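Local structure of major capsid protein P2 (2VVF) at residues 201-204 against 205-209. The protein forms the main protein shell of bacteriophage PM2, assembling as homotrimers of double jelly-roll subunits. Residues are numbered along the deposited sequence; the frame is centred on the assembly and turned at random.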
ATOM      1  N   ALA A 201      12.775 -21.294  -6.715  1.00 26.55           N
ATOM      2  CA  ALA A 201      13.182 -20.434  -5.608  1.00 25.98           C
ATOM      3  C   ALA A 201      13.389 -18.989  -6.059  1.00 29.28           C
ATOM      4  O   ALA A 201      13.069 -18.050  -5.330  1.00 28.81           O
ATOM      5  CB  ALA A 201      14.442 -20.972  -4.952  1.00 26.60           C
ATOM      6  N   ASP A 202      13.921 -18.820  -7.267  1.00 25.46           N
ATOM      7  CA  ASP A 202      14.177 -17.492  -7.816  1.00 25.06           C
ATOM      8  C   ASP A 202      12.890 -16.817  -8.276  1.00 28.70           C
ATOM      9  O   ASP A 202      12.690 -15.620  -8.051  1.00 28.26           O
ATOM     10  CB  ASP A 202      15.177 -17.574  -8.970  1.00 26.75           C
ATOM     11  CG  ASP A 202      16.579 -17.909  -8.500  1.00 34.84           C
ATOM     12  OD1 ASP A 202      16.982 -17.405  -7.429  1.00 34.90           O
ATOM     13  OD2 ASP A 202      17.269 -18.689  -9.189  1.00 40.49           O
ATOM     14  N   ASN A 203      12.019 -17.591  -8.915  1.00 24.98           N
ATOM     15  CA  ASN A 203      10.741 -17.074  -9.390  1.00 24.52           C
ATOM     16  C   ASN A 203       9.870 -16.676  -8.202  1.00 28.14           C
ATOM     17  O   ASN A 203       9.237 -15.618  -8.206  1.00 27.84           O
ATOM     18  CB  ASN A 203      10.020 -18.131 -10.230  1.00 24.49           C
ATOM     19  CG  ASN A 203       8.687 -17.643 -10.762  1.00 43.91           C
ATOM     20  OD1 ASN A 203       8.636 -16.872 -11.721  1.00 38.79           O
ATOM     21  ND2 ASN A 203       7.601 -18.087 -10.140  1.00 33.92           N
ATOM     22  N   ASP A 204       9.847 -17.534  -7.188  1.00 24.35           N
ATOM     23  CA  ASP A 204       9.055 -17.294  -5.987  1.00 23.98           C
ATOM     24  C   ASP A 204       9.556 -16.086  -5.197  1.00 27.43           C
ATOM     25  O   ASP A 204       8.783 -15.428  -4.500  1.00 26.94           O
ATOM     26  CB  ASP A 204       9.035 -18.544  -5.104  1.00 25.71           C
ATOM     27  CG  ASP A 204       8.216 -19.672  -5.711  1.00 35.39           C
ATOM     28  OD1 ASP A 204       7.748 -19.520  -6.861  1.00 35.40           O
ATOM     29  OD2 ASP A 204       8.037 -20.710  -5.036  1.00 41.54           O
ATOM     30  N   TYR A 205      10.848 -15.798  -5.313  1.00 23.64           N
ATOM     31  CA  TYR A 205      11.434 -14.658  -4.616  1.00 23.26           C
ATOM     32  C   TYR A 205      10.943 -13.360  -5.247  1.00 26.91           C
ATOM     33  O   TYR A 205      10.608 -12.405  -4.546  1.00 26.58           O
ATOM     34  CB  TYR A 205      12.965 -14.726  -4.654  1.00 24.35           C
ATOM     35  CG  TYR A 205      13.647 -13.475  -4.145  1.00 25.88           C
ATOM     36  CD1 TYR A 205      13.742 -13.216  -2.783  1.00 27.92           C
ATOM     37  CD2 TYR A 205      14.190 -12.550  -5.025  1.00 26.51           C
ATOM     38  CE1 TYR A 205      14.359 -12.069  -2.313  1.00 28.60           C
ATOM     39  CE2 TYR A 205      14.810 -11.402  -4.566  1.00 27.36           C
ATOM     40  CZ  TYR A 205      14.892 -11.167  -3.210  1.00 34.33           C
ATOM     41  OH  TYR A 205      15.507 -10.025  -2.751  1.00 34.22           O
ATOM     42  N   ILE A 206      10.888 -13.335  -6.575  1.00 23.26           N
ATOM     43  CA  ILE A 206      10.414 -12.157  -7.291  1.00 23.00           C
ATOM     44  C   ILE A 206       8.937 -11.919  -6.989  1.00 27.52           C
ATOM     45  O   ILE A 206       8.506 -10.779  -6.811  1.00 27.45           O
ATOM     46  CB  ILE A 206      10.671 -12.269  -8.805  1.00 25.92           C
ATOM     47  CG1 ILE A 206      12.167 -12.435  -9.080  1.00 26.33           C
ATOM     48  CG2 ILE A 206      10.142 -11.041  -9.520  1.00 26.52           C
ATOM     49  CD1 ILE A 206      12.484 -12.906 -10.485  1.00 31.05           C
ATOM     50  N   LEU A 207       8.168 -13.002  -6.917  1.00 23.95           N
ATOM     51  CA  LEU A 207       6.744 -12.906  -6.617  1.00 23.68           C
ATOM     52  C   LEU A 207       6.548 -12.230  -5.263  1.00 27.84           C
ATOM     53  O   LEU A 207       5.833 -11.234  -5.153  1.00 27.65           O
ATOM     54  CB  LEU A 207       6.103 -14.296  -6.602  1.00 23.62           C
ATOM     55  CG  LEU A 207       5.816 -14.967  -7.948  1.00 28.01           C
ATOM     56  CD1 LEU A 207       5.403 -16.414  -7.737  1.00 28.06           C
ATOM     57  CD2 LEU A 207       4.750 -14.209  -8.724  1.00 30.02           C
ATOM     58  N   GLU A 208       7.186 -12.782  -4.235  1.00 24.31           N
ATOM     59  CA  GLU A 208       7.093 -12.235  -2.885  1.00 24.04           C
ATOM     60  C   GLU A 208       7.623 -10.806  -2.842  1.00 28.01           C
ATOM     61  O   GLU A 208       7.181  -9.991  -2.034  1.00 27.78           O
ATOM     62  CB  GLU A 208       7.887 -13.103  -1.907  1.00 25.31           C
ATOM     63  CG  GLU A 208       7.349 -14.512  -1.744  1.00 34.71           C
ATOM     64  CD  GLU A 208       8.170 -15.338  -0.775  1.00 53.12           C
ATOM     65  OE1 GLU A 208       9.395 -15.457  -0.983  1.00 51.32           O
ATOM     66  OE2 GLU A 208       7.591 -15.860   0.199  1.00 44.63           O
ATOM     67  N   GLN A 209       8.580 -10.514  -3.717  1.00 24.35           N
ATOM     68  CA  GLN A 209       9.181  -9.188  -3.792  1.00 23.88           C
ATOM     69  C   GLN A 209       8.140  -8.134  -4.156  1.00 27.50           C
ATOM     70  O   GLN A 209       8.338  -6.941  -3.917  1.00 27.22           O
ATOM     71  CB  GLN A 209      10.308  -9.186  -4.826  1.00 25.00           C
ATOM     72  CG  GLN A 209      11.332  -8.086  -4.639  1.00 33.39           C
ATOM     73  CD  GLN A 209      12.273  -7.975  -5.821  1.00 45.22           C
ATOM     74  OE1 GLN A 209      11.986  -7.286  -6.797  1.00 38.94           O
ATOM     75  NE2 GLN A 209      13.396  -8.678  -5.749  1.00 35.95           N
TER
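Glu208 N donates to Asp204 O over 3.1 Å, a nearly straight bond with an N-H...O angle of 172°. The two preceding amides, Leu207 N and Ile206 N, reach Asn203 O and Asp202 O at 3.1 and 3.3 Å respectively, both on somewhat more bent paths. Tyr205 N is held less firmly, sharing weak bonds between Ala201 O and Asp202 O, so the carbonyl of Asp202 receives two amides.

Side-chain carbons close in on the same carbonyls. CG1 of Ile206 lies 3.4 Å from Asp202 O, and CG of Glu208 comes to 3.2 Å from Asp204 O; in both, the first torsion near -60° sets this carbon beside the residue's own N and hence back along the helix. Leu207 leans likewise, its CD1 methyl 3.7 Å from Asn203 ND2, the two side chains running across each other at a slant. OD2 of Asp204 forms a salt bridge with Lys200, one turn earlier, while its OD1 passes 4.0 Å from Leu207 CD1.

Leu207 and Asn203 thus face strand 218-222, where Asn203 ND2 is hydrogen-bonded to Thr220 O, with Leu225 also against Leu207 and Ile206. Another flank meets the second subunit: Asp202 forms a salt bridge with Arg35 of that subunit, and Tyr205 OH a hydrogen bond with Ser82 of the same neighbouring chain. The arrangement is that of an alpha-helix with i to i+4 bonds, here the short helix 200-209 that follows strand 192-199 in the C-terminal jelly roll and helps build the trimer interface.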